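Local coordinates for protein branched-chain-amino-acid aminotransferase (Deinococcus radiodurans, PDB 3UZO) that probably transfers the amino group of leucine, valine or isoleucine to 2-oxoglutarate, using pyridoxal 5'-phosphate as cofactor, in branched-chain amino acid biosynthesis, at residues A[40-43]-A[49-52]; A[270-275]-A[281-286]. All coordinates share one frame; numbering follows the deposited sequence.

Interaction 1. Residues A[40-43]-A[49-52]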
ATOM      1  N   TYR A  40      -3.816   0.272  23.840  1.00 11.73           N
ATOM      2  CA  TYR A  40      -5.041  -0.499  23.697  1.00 11.90           C
ATOM      3  C   TYR A  40      -4.894  -1.527  22.572  1.00 13.15           C
ATOM      4  O   TYR A  40      -4.314  -1.243  21.519  1.00 11.02           O
ATOM      5  CB  TYR A  40      -6.201   0.463  23.404  1.00 13.46           C
ATOM      6  CG  TYR A  40      -7.555  -0.181  23.190  1.00 14.44           C
ATOM      7  CD1 TYR A  40      -8.533  -0.146  24.186  1.00 16.19           C
ATOM      8  CD2 TYR A  40      -7.876  -0.785  21.975  1.00 15.66           C
ATOM      9  CE1 TYR A  40      -9.804  -0.696  23.973  1.00 17.46           C
ATOM     10  CE2 TYR A  40      -9.141  -1.339  21.751  1.00 17.41           C
ATOM     11  CZ  TYR A  40     -10.097  -1.288  22.753  1.00 18.19           C
ATOM     12  OH  TYR A  40     -11.342  -1.826  22.526  1.00 22.15           O
ATOM     13  N   LEU A  41      -5.420  -2.725  22.804  1.00 14.47           N
ATOM     14  CA  LEU A  41      -5.349  -3.792  21.815  1.00 16.34           C
ATOM     15  C   LEU A  41      -6.648  -4.586  21.807  1.00 16.81           C
ATOM     16  O   LEU A  41      -7.131  -5.007  22.863  1.00 16.22           O
ATOM     17  CB  LEU A  41      -4.181  -4.731  22.135  1.00 28.30           C
ATOM     18  CG  LEU A  41      -3.948  -5.918  21.192  1.00 30.52           C
ATOM     19  CD1 LEU A  41      -3.541  -5.413  19.824  1.00 31.65           C
ATOM     20  CD2 LEU A  41      -2.856  -6.821  21.760  1.00 33.16           C
ATOM     21  N   ALA A  42      -7.210  -4.780  20.617  1.00 16.15           N
ATOM     22  CA  ALA A  42      -8.446  -5.536  20.457  1.00 16.39           C
ATOM     23  C   ALA A  42      -8.263  -6.504  19.301  1.00 17.19           C
ATOM     24  O   ALA A  42      -7.508  -6.239  18.367  1.00 16.39           O
ATOM     25  CB  ALA A  42      -9.621  -4.604  20.186  1.00 18.49           C
ATOM     26  N   HIS A  43      -8.960  -7.630  19.371  1.00 12.99           N
ATOM     27  CA  HIS A  43      -8.853  -8.659  18.351  1.00 12.96           C
ATOM     28  C   HIS A  43     -10.197  -8.939  17.698  1.00 12.92           C
ATOM     29  O   HIS A  43     -11.239  -8.927  18.356  1.00 11.78           O
ATOM     30  CB  HIS A  43      -8.343  -9.961  18.981  1.00 20.56           C
ATOM     31  CG  HIS A  43      -7.016  -9.831  19.661  1.00 22.49           C
ATOM     32  ND1 HIS A  43      -5.819  -9.990  18.996  1.00 24.87           N
ATOM     33  CD2 HIS A  43      -6.697  -9.548  20.947  1.00 24.51           C
ATOM     34  CE1 HIS A  43      -4.821  -9.812  19.842  1.00 25.24           C
ATOM     35  NE2 HIS A  43      -5.327  -9.542  21.032  1.00 26.46           N
ATOM     36  N   TRP A  49     -15.486  -8.190  17.126  1.00 15.42           N
ATOM     37  CA  TRP A  49     -14.401  -7.619  17.921  1.00 14.91           C
ATOM     38  C   TRP A  49     -14.565  -7.975  19.388  1.00 15.03           C
ATOM     39  O   TRP A  49     -15.689  -8.021  19.876  1.00 13.52           O
ATOM     40  CB  TRP A  49     -14.425  -6.089  17.838  1.00 12.08           C
ATOM     41  CG  TRP A  49     -13.964  -5.540  16.547  1.00 13.18           C
ATOM     42  CD1 TRP A  49     -14.736  -5.030  15.539  1.00 12.58           C
ATOM     43  CD2 TRP A  49     -12.610  -5.461  16.102  1.00 11.50           C
ATOM     44  NE1 TRP A  49     -13.937  -4.637  14.490  1.00 14.30           N
ATOM     45  CE2 TRP A  49     -12.628  -4.889  14.809  1.00 13.52           C
ATOM     46  CE3 TRP A  49     -11.377  -5.818  16.672  1.00 12.69           C
ATOM     47  CZ2 TRP A  49     -11.457  -4.665  14.070  1.00 13.60           C
ATOM     48  CZ3 TRP A  49     -10.207  -5.597  15.936  1.00 11.92           C
ATOM     49  CH2 TRP A  49     -10.261  -5.025  14.647  1.00 10.07           C
ATOM     50  N   ASP A  50     -13.461  -8.223  20.095  1.00 14.49           N
ATOM     51  CA  ASP A  50     -13.572  -8.476  21.524  1.00 15.54           C
ATOM     52  C   ASP A  50     -13.613  -7.094  22.180  1.00 16.98           C
ATOM     53  O   ASP A  50     -13.495  -6.073  21.495  1.00 17.14           O
ATOM     54  CB  ASP A  50     -12.396  -9.298  22.069  1.00 21.95           C
ATOM     55  CG  ASP A  50     -11.044  -8.645  21.842  1.00 22.51           C
ATOM     56  OD1 ASP A  50     -10.932  -7.402  21.893  1.00 23.49           O
ATOM     57  OD2 ASP A  50     -10.071  -9.397  21.638  1.00 27.97           O
ATOM     58  N   ALA A  51     -13.778  -7.061  23.496  1.00 22.13           N
ATOM     59  CA  ALA A  51     -13.862  -5.803  24.228  1.00 24.18           C
ATOM     60  C   ALA A  51     -12.588  -4.966  24.185  1.00 24.20           C
ATOM     61  O   ALA A  51     -12.632  -3.754  24.381  1.00 26.96           O
ATOM     62  CB  ALA A  51     -14.251  -6.081  25.681  1.00 22.43           C
ATOM     63  N   GLY A  52     -11.456  -5.606  23.918  1.00 20.96           N
ATOM     64  CA  GLY A  52     -10.201  -4.877  23.885  1.00 19.62           C
ATOM     65  C   GLY A  52      -9.622  -4.776  25.285  1.00 18.77           C
ATOM     66  O   GLY A  52     -10.352  -4.833  26.273  1.00 19.06           O
TER
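D50 reaches across to the backbone of H43 inside the beta hairpin formed by strands 39-45 and 48-55, where the second strand departs from regular pairing. Its main chain makes the one strong bond between the segments, D50 N to H43 O at 2.9 Å. Followed outward, the D50 side chain turns back over the same residue. CB passes beside H43 O, and CG, set between the backbone N and the carbonyl carbon (chi1 59°), lies near H43 N. The carboxylate then straddles that amide: H43 N gives weak bonds to both oxygens, the straighter one to OD1 (3.2 Å, 162°), the more bent one to OD2 (3.1 Å). OD1 also accepts a weak bond from G52 N and rests against the CA and CB of A42, so it takes weak bonds from an amide of each segment. OD2 meets H43 CB and, 3.4 Å from CD2, the edge of the imidazole, whose plane stands 75° from the carboxylate.

W49 lays CE3 3.5 Å from H43 O and 4.1 Å from A42 CB, while F163 and F165 of the adjoining strand 162-172 also touch the indole. With CG of Y40 anti to the backbone N, the ring runs out so that OH comes near A51 O and G52 CA; OH is hydrogen-bonded to Q117 of helix 115-128. The two backbones have their shortest CA spacing, 3.9 Å, between A42 and G52, and G52 CA makes a C-H...O contact of 3.2 Å with L41 O.

Interaction 2. Residues A[270-275]-A[281-286]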
ATOM      1  N   SER A 270     -12.430  21.250   9.209  1.00 12.43           N
ATOM      2  CA  SER A 270     -12.563  22.127  10.361  1.00 11.46           C
ATOM      3  C   SER A 270     -12.278  23.570   9.921  1.00 11.66           C
ATOM      4  O   SER A 270     -13.028  24.497  10.252  1.00  9.87           O
ATOM      5  CB  SER A 270     -11.592  21.700  11.466  1.00 13.06           C
ATOM      6  OG  SER A 270     -11.852  20.363  11.881  1.00 13.95           O
ATOM      7  N   LEU A 271     -11.193  23.752   9.172  1.00 13.85           N
ATOM      8  CA  LEU A 271     -10.803  25.071   8.679  1.00 14.03           C
ATOM      9  C   LEU A 271     -11.887  25.625   7.760  1.00 14.72           C
ATOM     10  O   LEU A 271     -12.161  26.823   7.751  1.00 12.05           O
ATOM     11  CB  LEU A 271      -9.475  24.973   7.921  1.00 18.32           C
ATOM     12  CG  LEU A 271      -8.186  25.158   8.731  1.00 18.60           C
ATOM     13  CD1 LEU A 271      -8.290  24.466  10.067  1.00 21.57           C
ATOM     14  CD2 LEU A 271      -7.013  24.631   7.929  1.00 14.75           C
ATOM     15  N   LEU A 272     -12.486  24.733   6.983  1.00 15.42           N
ATOM     16  CA  LEU A 272     -13.551  25.089   6.060  1.00 16.74           C
ATOM     17  C   LEU A 272     -14.695  25.711   6.871  1.00 17.85           C
ATOM     18  O   LEU A 272     -15.255  26.744   6.493  1.00 17.28           O
ATOM     19  CB  LEU A 272     -14.019  23.817   5.350  1.00 19.42           C
ATOM     20  CG  LEU A 272     -14.258  23.732   3.840  1.00 21.87           C
ATOM     21  CD1 LEU A 272     -13.272  24.580   3.077  1.00 19.90           C
ATOM     22  CD2 LEU A 272     -14.148  22.264   3.415  1.00 18.64           C
ATOM     23  N   TRP A 273     -15.017  25.087   8.004  1.00 16.30           N
ATOM     24  CA  TRP A 273     -16.092  25.564   8.869  1.00 17.72           C
ATOM     25  C   TRP A 273     -15.731  26.879   9.559  1.00 18.74           C
ATOM     26  O   TRP A 273     -16.523  27.826   9.570  1.00 16.69           O
ATOM     27  CB  TRP A 273     -16.431  24.512   9.938  1.00 18.24           C
ATOM     28  CG  TRP A 273     -17.713  24.806  10.670  1.00 17.81           C
ATOM     29  CD1 TRP A 273     -18.976  24.442  10.293  1.00 20.14           C
ATOM     30  CD2 TRP A 273     -17.866  25.609  11.852  1.00 19.70           C
ATOM     31  NE1 TRP A 273     -19.904  24.973  11.162  1.00 19.48           N
ATOM     32  CE2 TRP A 273     -19.249  25.695  12.125  1.00 19.52           C
ATOM     33  CE3 TRP A 273     -16.967  26.266  12.702  1.00 19.78           C
ATOM     34  CZ2 TRP A 273     -19.754  26.414  13.213  1.00 20.54           C
ATOM     35  CZ3 TRP A 273     -17.471  26.982  13.786  1.00 19.75           C
ATOM     36  CH2 TRP A 273     -18.851  27.050  14.030  1.00 19.83           C
ATOM     37  N   LEU A 274     -14.534  26.934  10.138  1.00 13.44           N
ATOM     38  CA  LEU A 274     -14.066  28.128  10.838  1.00 13.05           C
ATOM     39  C   LEU A 274     -13.979  29.331   9.906  1.00 15.38           C
ATOM     40  O   LEU A 274     -14.359  30.446  10.276  1.00 15.36           O
ATOM     41  CB  LEU A 274     -12.689  27.861  11.462  1.00 23.80           C
ATOM     42  CG  LEU A 274     -12.590  27.432  12.932  1.00 25.11           C
ATOM     43  CD1 LEU A 274     -13.820  26.659  13.353  1.00 22.53           C
ATOM     44  CD2 LEU A 274     -11.328  26.597  13.132  1.00 21.15           C
ATOM     45  N   ALA A 275     -13.473  29.100   8.699  1.00 17.85           N
ATOM     46  CA  ALA A 275     -13.335  30.166   7.713  1.00 19.24           C
ATOM     47  C   ALA A 275     -14.678  30.844   7.462  1.00 20.31           C
ATOM     48  O   ALA A 275     -14.777  32.073   7.466  1.00 19.33           O
ATOM     49  CB  ALA A 275     -12.786  29.604   6.409  1.00 22.58           C
ATOM     50  N   LEU A 281     -15.256  34.472   6.002  1.00 17.12           N
ATOM     51  CA  LEU A 281     -14.686  34.316   4.670  1.00 15.73           C
ATOM     52  C   LEU A 281     -15.593  33.507   3.760  1.00 16.11           C
ATOM     53  O   LEU A 281     -16.486  32.797   4.221  1.00 15.72           O
ATOM     54  CB  LEU A 281     -13.333  33.596   4.747  1.00 18.22           C
ATOM     55  CG  LEU A 281     -12.259  34.187   5.657  1.00 16.24           C
ATOM     56  CD1 LEU A 281     -11.039  33.271   5.660  1.00 18.35           C
ATOM     57  CD2 LEU A 281     -11.891  35.579   5.185  1.00 19.66           C
ATOM     58  N   GLU A 282     -15.361  33.630   2.460  1.00 16.96           N
ATOM     59  CA  GLU A 282     -16.107  32.868   1.473  1.00 17.50           C
ATOM     60  C   GLU A 282     -15.348  31.544   1.440  1.00 16.41           C
ATOM     61  O   GLU A 282     -14.146  31.517   1.713  1.00 14.13           O
ATOM     62  CB  GLU A 282     -16.028  33.537   0.097  1.00 48.40           C
ATOM     63  CG  GLU A 282     -16.736  34.878  -0.005  1.00 55.71           C
ATOM     64  CD  GLU A 282     -18.243  34.739  -0.118  1.00 59.62           C
ATOM     65  OE1 GLU A 282     -18.714  34.177  -1.130  1.00 62.29           O
ATOM     66  OE2 GLU A 282     -18.957  35.193   0.803  1.00 63.62           O
ATOM     67  N   VAL A 283     -16.031  30.458   1.106  1.00 14.28           N
ATOM     68  CA  VAL A 283     -15.376  29.163   1.065  1.00 17.21           C
ATOM     69  C   VAL A 283     -15.727  28.401  -0.212  1.00 18.11           C
ATOM     70  O   VAL A 283     -16.872  28.424  -0.669  1.00 18.29           O
ATOM     71  CB  VAL A 283     -15.760  28.335   2.318  1.00 26.75           C
ATOM     72  CG1 VAL A 283     -17.006  27.510   2.053  1.00 27.30           C
ATOM     73  CG2 VAL A 283     -14.597  27.484   2.748  1.00 30.32           C
ATOM     74  N   GLU A 284     -14.735  27.723  -0.781  1.00 19.57           N
ATOM     75  CA  GLU A 284     -14.929  26.974  -2.012  1.00 19.61           C
ATOM     76  C   GLU A 284     -14.058  25.731  -2.103  1.00 17.90           C
ATOM     77  O   GLU A 284     -12.859  25.775  -1.821  1.00 18.22           O
ATOM     78  CB  GLU A 284     -14.618  27.875  -3.213  1.00 33.96           C
ATOM     79  CG  GLU A 284     -14.569  27.152  -4.553  1.00 35.83           C
ATOM     80  CD  GLU A 284     -14.134  28.061  -5.697  1.00 40.76           C
ATOM     81  OE1 GLU A 284     -14.727  29.147  -5.855  1.00 41.92           O
ATOM     82  OE2 GLU A 284     -13.202  27.687  -6.443  1.00 42.14           O
ATOM     83  N   GLU A 285     -14.669  24.619  -2.488  1.00 17.53           N
ATOM     84  CA  GLU A 285     -13.933  23.378  -2.687  1.00 17.87           C
ATOM     85  C   GLU A 285     -13.968  23.195  -4.198  1.00 17.74           C
ATOM     86  O   GLU A 285     -15.027  22.960  -4.775  1.00 16.62           O
ATOM     87  CB  GLU A 285     -14.624  22.197  -1.999  1.00 18.31           C
ATOM     88  CG  GLU A 285     -14.651  22.290  -0.475  1.00 19.29           C
ATOM     89  CD  GLU A 285     -15.306  21.087   0.163  1.00 19.97           C
ATOM     90  OE1 GLU A 285     -14.654  20.023   0.248  1.00 20.23           O
ATOM     91  OE2 GLU A 285     -16.481  21.201   0.568  1.00 20.02           O
ATOM     92  N   GLY A 286     -12.818  23.336  -4.843  1.00 20.90           N
ATOM     93  CA  GLY A 286     -12.784  23.192  -6.284  1.00 21.12           C
ATOM     94  C   GLY A 286     -11.387  22.992  -6.819  1.00 21.47           C
ATOM     95  O   GLY A 286     -10.463  22.687  -6.067  1.00 22.51           O
TER
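L272 and V283 make the main apolar contact between helix 266-277 and strand 282-286. The L272 CD1 methyl meets V283 CG2 at 3.2 Å, a crowded approach for two carbons whose exact value is doubtful, and L272 CG backs it up from farther off. The two side chains cross at about a right angle. On V283 it is CG2 that faces the helix, while CG1 lies only roughly between the backbone N and the carbonyl carbon (chi1 90°, well off the staggered value). F254 of strand 253-257 touches both L272 and V283, continuing the apolar layer beneath the helix. A second, looser apolar pair lies nearer the turn, with L281 CD1 4.1 Å from A275 CB.

The other branch of L272 has a different neighbour. CD2 rests against the end of E285, 3.6 Å from CD, with both carboxylate oxygens slightly farther away; this is aliphatic carbon against a carboxylate, again crossing nearly perpendicularly. E285 reaches the leucine through a chain extended beyond CG.

Polar bonding between the segments rests on the backbone. L281 N donates to A275 O at 2.9 Å, with an N-H...O angle of 162°. The donor is tilted 29° from the carbonyl plane, and L281 CB also sits 3.4 Å from that oxygen. This bond ties the loop residue L281 to the last turn of helix 266-277.

Beyond this bond, E282 and E284 form backbone hydrogen bonds with strand 253-257, and E284 adds a salt bridge to K253. Together these elements are a beta-alpha-beta unit, helix 266-277 crossing over between the parallel strands 253-257 and 282-286.

Interaction 1 comes first along the chain and closes well before interaction 2 opens. Their centres lie 37 Å apart, on opposite sides of the chain's centre, and their nearest atoms are about 24 Å apart, so the two do not touch. They also belong to different sheets: the 40-43/49-52 hairpin forms one margin of the antiparallel sheet, whereas strand 282-286 belongs to the mixed sheet flanked by helix 266-277. Both stand back from the active site: the side chain of Y40 is about 10 Å from that of the glutamate-binding R145, and the side chain of L272 about 11 Å from the bound pyridoxal phosphate.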